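Local atomic coordinates of extracellular ligand-binding receptor (Rhodopseudomonas palustris, PDB entry 3UKJ), a protein that probably binds lignin-derived aromatic acids such as p-coumaric acid in the periplasm for uptake, and holds 3-(4-hydroxy-phenyl)pyruvic acid in this crystal. Residues Ala100-Thr105 with Asp339-Asp344; Ala109-Val114 with Phe312-Arg317; Ala319-Lys324 with Phe335-Arg340. One frame throughout, in Å; residues are numbered along the deposited sequence.

Interaction 1: Ala100-Thr105 with Asp339-Asp344; sequences APLPVT and DRYGLD. With ENO (3-(4-hydroxy-phenyl)pyruvic acid), chain B.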
loop_
_atom_site.group_PDB
_atom_site.type_symbol
_atom_site.label_atom_id
_atom_site.label_comp_id
_atom_site.label_asym_id
_atom_site.label_seq_id
_atom_site.Cartn_x
_atom_site.Cartn_y
_atom_site.Cartn_z
ATOM N N ALA A 100 1.934 -1.285 -4.278
ATOM C CA ALA A 100 1.214 -2.277 -3.434
ATOM C C ALA A 100 2.270 -3.166 -2.763
ATOM O O ALA A 100 3.350 -3.380 -3.339
ATOM C CB ALA A 100 0.254 -3.160 -4.317
ATOM N N PRO A 101 1.969 -3.695 -1.563
ATOM C CA PRO A 101 2.936 -4.587 -0.945
ATOM C C PRO A 101 3.057 -5.875 -1.778
ATOM O O PRO A 101 2.189 -6.192 -2.630
ATOM C CB PRO A 101 2.312 -4.930 0.420
ATOM C CG PRO A 101 0.986 -4.304 0.465
ATOM C CD PRO A 101 0.803 -3.413 -0.707
ATOM N N LEU A 102 4.235 -6.452 -1.737
ATOM C CA LEU A 102 4.414 -7.755 -2.382
ATOM C C LEU A 102 5.511 -8.570 -1.695
ATOM O O LEU A 102 6.362 -8.012 -0.973
ATOM C CB LEU A 102 4.720 -7.587 -3.894
ATOM C CG LEU A 102 6.165 -7.203 -4.245
ATOM C CD1 LEU A 102 6.400 -7.355 -5.740
ATOM C CD2 LEU A 102 6.444 -5.756 -3.765
ATOM N N PRO A 103 5.487 -9.898 -1.917
ATOM C CA PRO A 103 6.554 -10.761 -1.417
ATOM C C PRO A 103 7.805 -10.402 -2.182
ATOM O O PRO A 103 7.863 -10.575 -3.403
ATOM C CB PRO A 103 6.081 -12.187 -1.761
ATOM C CG PRO A 103 4.689 -12.045 -2.348
ATOM C CD PRO A 103 4.508 -10.620 -2.756
ATOM N N VAL A 104 8.797 -9.901 -1.463
ATOM C CA VAL A 104 10.053 -9.534 -2.080
ATOM C C VAL A 104 11.023 -10.702 -1.961
ATOM O O VAL A 104 11.640 -10.920 -0.927
ATOM C CB VAL A 104 10.681 -8.257 -1.453
ATOM C CG1 VAL A 104 11.994 -7.947 -2.144
ATOM C CG2 VAL A 104 9.723 -7.075 -1.600
ATOM N N THR A 105 11.071 -11.503 -3.012
ATOM C CA THR A 105 11.949 -12.663 -3.110
ATOM C C THR A 105 13.310 -12.216 -3.713
ATOM O O THR A 105 13.450 -11.061 -4.169
ATOM C CB THR A 105 11.322 -13.653 -4.093
ATOM O OG1 THR A 105 11.043 -12.939 -5.291
ATOM C CG2 THR A 105 9.969 -14.212 -3.547
ATOM N N ASP A 339 16.380 -4.897 2.414
ATOM C CA ASP A 339 15.131 -4.285 2.843
ATOM C C ASP A 339 14.677 -3.367 1.738
ATOM O O ASP A 339 15.173 -2.245 1.584
ATOM C CB ASP A 339 15.351 -3.516 4.131
ATOM C CG ASP A 339 14.098 -2.823 4.633
ATOM O OD1 ASP A 339 12.995 -2.942 4.029
ATOM O OD2 ASP A 339 14.235 -2.164 5.676
ATOM N N ARG A 340 13.699 -3.831 0.970
ATOM C CA ARG A 340 13.197 -3.049 -0.148
ATOM C C ARG A 340 11.990 -2.158 0.195
ATOM O O ARG A 340 11.447 -1.464 -0.691
ATOM C CB ARG A 340 12.919 -3.980 -1.336
ATOM C CG ARG A 340 14.129 -4.862 -1.689
ATOM C CD ARG A 340 15.361 -3.992 -1.878
ATOM N NE ARG A 340 15.261 -3.202 -3.093
ATOM C CZ ARG A 340 16.224 -2.419 -3.571
ATOM N NH1 ARG A 340 17.295 -2.106 -2.827
ATOM N NH2 ARG A 340 16.066 -1.888 -4.778
ATOM N N TYR A 341 11.559 -2.210 1.462
ATOM C CA TYR A 341 10.492 -1.335 1.988
ATOM C C TYR A 341 11.128 -0.102 2.638
ATOM O O TYR A 341 10.668 1.006 2.425
ATOM C CB TYR A 341 9.670 -2.117 3.018
ATOM C CG TYR A 341 8.748 -3.128 2.384
ATOM C CD1 TYR A 341 7.441 -2.766 2.038
ATOM C CD2 TYR A 341 9.173 -4.433 2.110
ATOM C CE1 TYR A 341 6.547 -3.689 1.508
ATOM C CE2 TYR A 341 8.312 -5.358 1.500
ATOM C CZ TYR A 341 7.001 -4.974 1.212
ATOM O OH TYR A 341 6.130 -5.899 0.705
ATOM N N GLY A 342 12.144 -0.322 3.486
ATOM C CA GLY A 342 12.932 0.766 4.056
ATOM C C GLY A 342 12.238 1.634 5.107
ATOM O O GLY A 342 12.661 2.771 5.357
ATOM N N LEU A 343 11.201 1.091 5.737
ATOM C CA LEU A 343 10.385 1.842 6.706
ATOM C C LEU A 343 10.496 1.356 8.161
ATOM O O LEU A 343 10.980 0.244 8.428
ATOM C CB LEU A 343 8.919 1.845 6.244
ATOM C CG LEU A 343 8.621 2.621 4.972
ATOM C CD1 LEU A 343 7.128 2.328 4.542
ATOM C CD2 LEU A 343 8.861 4.127 5.217
ATOM N N ASP A 344 10.105 2.230 9.083
ATOM C CA ASP A 344 10.132 1.939 10.521
ATOM C C ASP A 344 8.823 2.397 11.190
ATOM O O ASP A 344 7.802 2.587 10.497
ATOM C CB ASP A 344 11.395 2.508 11.195
ATOM C CG ASP A 344 11.512 4.044 11.112
ATOM O OD1 ASP A 344 10.494 4.753 10.897
ATOM O OD2 ASP A 344 12.600 4.552 11.496
HETATM O O4 ENO B . -1.891 -4.863 -2.116
HETATM C C9 ENO B . -2.320 -1.469 -1.333
HETATM C C8 ENO B . -1.541 -0.505 -0.666
HETATM C C7 ENO B . -1.363 -0.657 0.709
HETATM C C6 ENO B . -1.924 -1.721 1.428
HETATM C C5 ENO B . -2.604 -2.720 0.755
HETATM C C4 ENO B . -2.855 -2.563 -0.612
HETATM O O3 ENO B . -0.694 0.305 1.397
HETATM C C3 ENO B . -3.770 -3.568 -1.280
HETATM C C2 ENO B . -3.113 -4.790 -1.896
HETATM C C1 ENO B . -3.996 -5.806 -2.495
HETATM O O2 ENO B . -3.446 -6.718 -3.093
HETATM O O1 ENO B . -5.248 -5.773 -2.371
#
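Pro101 and Tyr341 belong to two irregular loop segments, 100-105 and 339-344, whose nearest CA atoms, Val104 CA and Arg340 CA, are 7.5 Å apart, so side chains have to bridge the gap. Tyr341 does most of this. Its OH donates to Leu102 O over 2.7 Å, with a C=O...donor angle of 130° and the hydroxyl tilted 26° from the carbonyl plane. The same OH lies 3.8 Å from Pro101 CA, which sits at the ring edge together with the Leu102 carbonyl. Lower on the ring, Tyr341 CE2 meets Val104 CG2 at 3.8 Å, the two side chains running past each other in opposite directions. The other valine methyl, CG1, held anti to the backbone N (chi1 179°), presses on Arg340 CG; the guanidinium leads away, its NE bonded to Ser112 O. At the base of the tyrosine, Asp339 OD1 takes Tyr341 N and Gly342 N from one face of its carboxylate, which fixes the turn. Pro101 CD approaches the keto oxygen O4 of the bound 3-(4-hydroxy-phenyl)pyruvic acid to 3.4 Å. Tyr341 thus stands as second shell behind a wall of the ligand pocket, braced by an Asx turn.

Interaction 2: Ala109-Val114 with Phe312-Arg317; sequences AKWSVV and FREAIR
Arg317 lays its aliphatic stem across the indole of Trp111, with CD 3.4 Å from the centroid of the six-membered ring and almost on the ring normal: a CH-pi contact over the face. The arginine leaves the helix with CG anti to the backbone N (chi1 -176°), stays extended through chi2, then bends at chi3 (68°), carrying the guanidinium past the ring with the two planes 70° apart; any cation-pi attraction is long and weak. NE and NH2 both grip one oxygen, Glu314 OE1, side-on, the NH2 bond a salt bridge of 2.9 Å on the syn side, whereas NE comes from above the carboxylate plane. The bent chain of Glu314 turns its other oxygen to the indole edge, where OE2 lies 3.4 Å from Trp111 CZ2. Arg313 O sits at the same ring's edge, near CZ3. Lys110 places CE over the centre of one guanidinium face, 3.8 Å from Arg317 CZ, so methylene rather than ammonium covers it. Two waters complete the seam: one links Lys110 O to Arg317 NH1, the other Lys110 NZ to Glu314 OE2. The contact lies at the surface, joining helix 310-322 to the turn between helix 106-109 and edge strand 112-114; behind it Trp111 N bonds Asn90 of helix 79-92, and Phe312 and Ile316 pack on helix 282-304.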
loop_
_atom_site.group_PDB
_atom_site.type_symbol
_atom_site.label_atom_id
_atom_site.label_comp_id
_atom_site.label_asym_id
_atom_site.label_seq_id
_atom_site.Cartn_x
_atom_site.Cartn_y
_atom_site.Cartn_z
ATOM N N ALA A 109 14.100 -8.494 -5.534
ATOM C CA ALA A 109 14.754 -7.531 -4.652
ATOM C C ALA A 109 15.714 -6.544 -5.313
ATOM O O ALA A 109 15.905 -5.444 -4.801
ATOM C CB ALA A 109 15.445 -8.265 -3.507
ATOM N N LYS A 110 16.412 -6.957 -6.365
ATOM C CA LYS A 110 17.408 -6.061 -6.955
ATOM C C LYS A 110 16.825 -4.771 -7.518
ATOM O O LYS A 110 17.388 -3.691 -7.322
ATOM C CB LYS A 110 18.253 -6.786 -8.001
ATOM C CG LYS A 110 19.350 -5.919 -8.617
ATOM C CD LYS A 110 20.342 -6.777 -9.365
ATOM C CE LYS A 110 21.405 -5.912 -10.025
ATOM N NZ LYS A 110 22.356 -6.725 -10.898
ATOM N N TRP A 111 15.723 -4.892 -8.272
ATOM C CA TRP A 111 15.230 -3.760 -9.037
ATOM C C TRP A 111 13.969 -3.059 -8.487
ATOM O O TRP A 111 13.641 -1.953 -8.943
ATOM C CB TRP A 111 15.055 -4.154 -10.498
ATOM C CG TRP A 111 16.387 -4.369 -11.178
ATOM C CD1 TRP A 111 17.083 -5.564 -11.308
ATOM C CD2 TRP A 111 17.268 -3.343 -11.666
ATOM N NE1 TRP A 111 18.294 -5.335 -11.910
ATOM C CE2 TRP A 111 18.484 -3.980 -12.044
ATOM C CE3 TRP A 111 17.172 -1.934 -11.771
ATOM C CZ2 TRP A 111 19.515 -3.290 -12.708
ATOM C CZ3 TRP A 111 18.240 -1.222 -12.341
ATOM C CH2 TRP A 111 19.391 -1.915 -12.836
ATOM N N SER A 112 13.300 -3.670 -7.496
ATOM C CA SER A 112 12.046 -3.113 -6.936
ATOM C C SER A 112 12.257 -2.547 -5.538
ATOM O O SER A 112 13.028 -3.111 -4.750
ATOM C CB SER A 112 10.989 -4.214 -6.815
ATOM O OG SER A 112 10.590 -4.699 -8.083
ATOM N N VAL A 113 11.656 -1.376 -5.299
ATOM C CA VAL A 113 11.419 -0.858 -3.930
ATOM C C VAL A 113 9.938 -0.626 -3.784
ATOM O O VAL A 113 9.163 -0.687 -4.775
ATOM C CB VAL A 113 12.173 0.475 -3.629
ATOM C CG1 VAL A 113 13.701 0.278 -3.622
ATOM C CG2 VAL A 113 11.767 1.590 -4.625
ATOM N N VAL A 114 9.514 -0.570 -2.523
ATOM C CA VAL A 114 8.088 -0.639 -2.200
ATOM C C VAL A 114 7.633 0.560 -1.352
ATOM O O VAL A 114 8.240 0.883 -0.320
ATOM C CB VAL A 114 7.739 -1.993 -1.508
ATOM C CG1 VAL A 114 6.234 -2.167 -1.324
ATOM C CG2 VAL A 114 8.318 -3.161 -2.287
ATOM N N PHE A 312 21.823 4.821 -16.674
ATOM C CA PHE A 312 20.973 5.697 -15.849
ATOM C C PHE A 312 20.108 4.825 -14.944
ATOM O O PHE A 312 19.914 5.141 -13.772
ATOM C CB PHE A 312 20.086 6.612 -16.702
ATOM C CG PHE A 312 19.464 7.744 -15.934
ATOM C CD1 PHE A 312 20.248 8.813 -15.489
ATOM C CD2 PHE A 312 18.087 7.807 -15.747
ATOM C CE1 PHE A 312 19.714 9.828 -14.724
ATOM C CE2 PHE A 312 17.510 8.884 -15.038
ATOM C CZ PHE A 312 18.330 9.859 -14.474
ATOM N N ARG A 313 19.601 3.721 -15.499
ATOM C CA ARG A 313 18.871 2.714 -14.705
ATOM C C ARG A 313 19.711 2.188 -13.532
ATOM O O ARG A 313 19.264 2.188 -12.353
ATOM C CB ARG A 313 18.402 1.588 -15.622
ATOM C CG ARG A 313 17.260 2.011 -16.559
ATOM C CD ARG A 313 17.128 1.067 -17.734
ATOM N NE ARG A 313 15.914 1.314 -18.494
ATOM C CZ ARG A 313 15.552 0.574 -19.534
ATOM N NH1 ARG A 313 16.251 -0.542 -19.827
ATOM N NH2 ARG A 313 14.400 0.822 -20.154
ATOM N N GLU A 314 20.940 1.802 -13.834
ATOM C CA GLU A 314 21.863 1.391 -12.793
ATOM C C GLU A 314 22.139 2.489 -11.774
ATOM O O GLU A 314 22.230 2.214 -10.595
ATOM C CB GLU A 314 23.177 0.893 -13.416
ATOM C CG GLU A 314 23.114 -0.553 -13.931
ATOM C CD GLU A 314 22.966 -1.599 -12.805
ATOM O OE1 GLU A 314 23.402 -1.314 -11.684
ATOM O OE2 GLU A 314 22.836 -2.801 -13.134
ATOM N N ALA A 315 22.376 3.714 -12.237
ATOM C CA ALA A 315 22.731 4.797 -11.325
ATOM C C ALA A 315 21.565 5.095 -10.362
ATOM O O ALA A 315 21.802 5.431 -9.209
ATOM C CB ALA A 315 23.166 6.067 -12.091
ATOM N N ILE A 316 20.330 5.055 -10.879
ATOM C CA ILE A 316 19.140 5.156 -10.024
ATOM C C ILE A 316 19.091 3.998 -9.035
ATOM O O ILE A 316 18.845 4.220 -7.858
ATOM C CB ILE A 316 17.789 5.205 -10.864
ATOM C CG1 ILE A 316 17.705 6.538 -11.636
ATOM C CG2 ILE A 316 16.567 4.962 -9.947
ATOM C CD1 ILE A 316 16.593 6.572 -12.698
ATOM N N ARG A 317 19.348 2.772 -9.493
ATOM C CA ARG A 317 19.316 1.623 -8.582
ATOM C C ARG A 317 20.340 1.814 -7.434
ATOM O O ARG A 317 20.030 1.567 -6.260
ATOM C CB ARG A 317 19.624 0.314 -9.348
ATOM C CG ARG A 317 19.517 -0.913 -8.473
ATOM C CD ARG A 317 19.943 -2.180 -9.219
ATOM N NE ARG A 317 21.384 -2.189 -9.530
ATOM C CZ ARG A 317 22.357 -2.470 -8.663
ATOM N NH1 ARG A 317 22.092 -2.736 -7.385
ATOM N NH2 ARG A 317 23.616 -2.447 -9.075
HETATM O O HOH W 1 19.652 -3.093 -5.931
HETATM O O HOH W 2 24.080 -4.888 -12.051
#

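Interaction 3: Ala319-Lys324 with Phe335-Arg340; sequences ALLTEK and FTETDR
The C-terminal end of helix 310-322 meets the loop that follows a small two-stranded antiparallel sheet, and Leu321 and Phe335 carry much of the contact. Leu321 CD2 reaches the loop backbone, 3.5 Å from Thr336 C, and touches Arg340 NH1 at the edge of the guanidinium, near its plane. Leu320 CD2 lies 4.0 Å from Phe335 CE2, and Leu320 O sits in plane at the edge of the phenyl ring. The connection 325-334 is a beta hairpin, strands 326-327 and 332-333, which brings the chain back beside the helix end. There Lys324 bends at chi2 (-59°) so that NZ reaches back to Leu321 O at 3.1 Å and makes a weak 2.9 Å bond to Phe335 O. A water accepts from Phe335 N at 2.8 Å and lies within bonding distance of Leu320 O and Glu323 O. Thr336 OG1 receives Thr338 N, an ST turn, and with Asp339 N as well, an ST motif; the bond from Asp339 N to Thr336 OG1 is 2.7 Å. An alanine here would probably leave those two amides without their acceptor and the turn freer to move. Arg340 NH1 binds Thr336 O from well above the carbonyl plane, along a nearly straight N-H line (167°), holding the loop carbonyl beside Leu321, while its NE is bonded to Ser112 O of strand 112-114.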
loop_
_atom_site.group_PDB
_atom_site.type_symbol
_atom_site.label_atom_id
_atom_site.label_comp_id
_atom_site.label_asym_id
_atom_site.label_seq_id
_atom_site.Cartn_x
_atom_site.Cartn_y
_atom_site.Cartn_z
ATOM N N ALA A 319 21.592 4.664 -6.377
ATOM C CA ALA A 319 21.201 5.823 -5.569
ATOM C C ALA A 319 20.146 5.449 -4.542
ATOM O O ALA A 319 20.084 6.042 -3.467
ATOM C CB ALA A 319 20.725 6.948 -6.440
ATOM N N LEU A 320 19.258 4.530 -4.908
ATOM C CA LEU A 320 18.295 3.985 -3.947
ATOM C C LEU A 320 18.958 3.368 -2.720
ATOM O O LEU A 320 18.357 3.359 -1.611
ATOM C CB LEU A 320 17.372 2.989 -4.618
ATOM C CG LEU A 320 16.297 3.598 -5.539
ATOM C CD1 LEU A 320 15.647 2.560 -6.472
ATOM C CD2 LEU A 320 15.225 4.420 -4.794
ATOM N N LEU A 321 20.165 2.830 -2.910
ATOM C CA LEU A 321 20.930 2.278 -1.784
ATOM C C LEU A 321 21.700 3.347 -0.990
ATOM O O LEU A 321 21.912 3.199 0.212
ATOM C CB LEU A 321 21.902 1.190 -2.275
ATOM C CG LEU A 321 21.237 0.025 -3.023
ATOM C CD1 LEU A 321 22.329 -0.836 -3.637
ATOM C CD2 LEU A 321 20.431 -0.824 -2.002
ATOM N N THR A 322 22.155 4.413 -1.645
ATOM C CA THR A 322 23.019 5.411 -0.978
ATOM C C THR A 322 22.288 6.583 -0.311
ATOM O O THR A 322 22.794 7.161 0.671
ATOM C CB THR A 322 24.124 5.951 -1.921
ATOM O OG1 THR A 322 23.532 6.464 -3.129
ATOM C CG2 THR A 322 25.135 4.829 -2.262
ATOM N N GLU A 323 21.108 6.909 -0.834
ATOM C CA GLU A 323 20.310 8.038 -0.353
ATOM C C GLU A 323 19.422 7.579 0.784
ATOM O O GLU A 323 18.381 6.988 0.550
ATOM C CB GLU A 323 19.479 8.634 -1.488
ATOM C CG GLU A 323 20.351 9.369 -2.502
ATOM C CD GLU A 323 21.209 10.458 -1.839
ATOM O OE1 GLU A 323 20.679 11.293 -1.079
ATOM O OE2 GLU A 323 22.417 10.470 -2.072
ATOM N N LYS A 324 19.726 8.063 1.978
ATOM C CA LYS A 324 19.040 7.625 3.178
ATOM C C LYS A 324 18.044 8.655 3.702
ATOM O O LYS A 324 18.101 9.833 3.352
ATOM C CB LYS A 324 20.091 7.335 4.262
ATOM C CG LYS A 324 21.147 6.294 3.864
ATOM C CD LYS A 324 20.505 4.944 3.521
ATOM C CE LYS A 324 21.526 3.797 3.492
ATOM N NZ LYS A 324 20.853 2.543 3.034
ATOM N N PHE A 335 16.414 2.418 2.022
ATOM C CA PHE A 335 16.423 1.101 1.429
ATOM C C PHE A 335 17.800 0.499 1.564
ATOM O O PHE A 335 18.792 1.217 1.569
ATOM C CB PHE A 335 16.036 1.133 -0.054
ATOM C CG PHE A 335 14.749 1.834 -0.330
ATOM C CD1 PHE A 335 13.530 1.257 0.010
ATOM C CD2 PHE A 335 14.761 3.111 -0.889
ATOM C CE1 PHE A 335 12.324 1.909 -0.266
ATOM C CE2 PHE A 335 13.579 3.755 -1.237
ATOM C CZ PHE A 335 12.344 3.186 -0.875
ATOM N N THR A 336 17.842 -0.835 1.596
ATOM C CA THR A 336 19.090 -1.575 1.575
ATOM C C THR A 336 18.971 -2.697 0.537
ATOM O O THR A 336 17.905 -2.891 -0.060
ATOM C CB THR A 336 19.379 -2.215 2.952
ATOM O OG1 THR A 336 18.420 -3.252 3.193
ATOM C CG2 THR A 336 19.272 -1.166 4.062
ATOM N N GLU A 337 20.051 -3.446 0.354
ATOM C CA GLU A 337 20.067 -4.584 -0.557
ATOM C C GLU A 337 19.044 -5.658 -0.171
ATOM O O GLU A 337 18.481 -6.318 -1.051
ATOM C CB GLU A 337 21.481 -5.193 -0.649
ATOM C CG GLU A 337 22.477 -4.327 -1.431
ATOM C CD GLU A 337 23.787 -5.046 -1.751
ATOM O OE1 GLU A 337 24.281 -5.812 -0.882
ATOM O OE2 GLU A 337 24.468 -4.600 -2.703
ATOM N N THR A 338 18.703 -5.732 1.115
ATOM C CA THR A 338 17.755 -6.754 1.598
ATOM C C THR A 338 16.418 -6.192 2.101
ATOM O O THR A 338 15.441 -6.939 2.229
ATOM C CB THR A 338 18.382 -7.689 2.688
ATOM O OG1 THR A 338 18.737 -6.925 3.845
ATOM C CG2 THR A 338 19.615 -8.433 2.172
ATOM N N ASP A 339 16.380 -4.897 2.414
ATOM C CA ASP A 339 15.131 -4.285 2.843
ATOM C C ASP A 339 14.677 -3.367 1.738
ATOM O O ASP A 339 15.173 -2.245 1.584
ATOM C CB ASP A 339 15.351 -3.516 4.131
ATOM C CG ASP A 339 14.098 -2.823 4.633
ATOM O OD1 ASP A 339 12.995 -2.942 4.029
ATOM O OD2 ASP A 339 14.235 -2.164 5.676
ATOM N N ARG A 340 13.699 -3.831 0.970
ATOM C CA ARG A 340 13.197 -3.049 -0.148
ATOM C C ARG A 340 11.990 -2.158 0.195
ATOM O O ARG A 340 11.447 -1.464 -0.691
ATOM C CB ARG A 340 12.919 -3.980 -1.336
ATOM C CG ARG A 340 14.129 -4.862 -1.689
ATOM C CD ARG A 340 15.361 -3.992 -1.878
ATOM N NE ARG A 340 15.261 -3.202 -3.093
ATOM C CZ ARG A 340 16.224 -2.419 -3.571
ATOM N NH1 ARG A 340 17.295 -2.106 -2.827
ATOM N NH2 ARG A 340 16.066 -1.888 -4.778
HETATM O O HOH W 3 18.309 4.260 1.066
#

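Overall arrangement
From the N terminus, the chain leaves strand 96-98 through 100-105, passes helix 106-109 and enters edge strand 112-114, so the first segments of interactions 1 and 2 follow closely. After the long excursion through the other sheet's parallel strands it returns in helix 310-322, where interaction 2 closes its loop. Interaction 3 follows in series, a short closure from the end of the same helix. Interaction 1 closes last, joining 100-105 to 339-344 around the loop of interaction 2; its second segment shares Asp339 and Arg340 with interaction 3. Arg340 O also takes Val114 N, linking the late loop to interaction 2. Together they tie helix 310-322 and that loop to the edge of the six-stranded sheet.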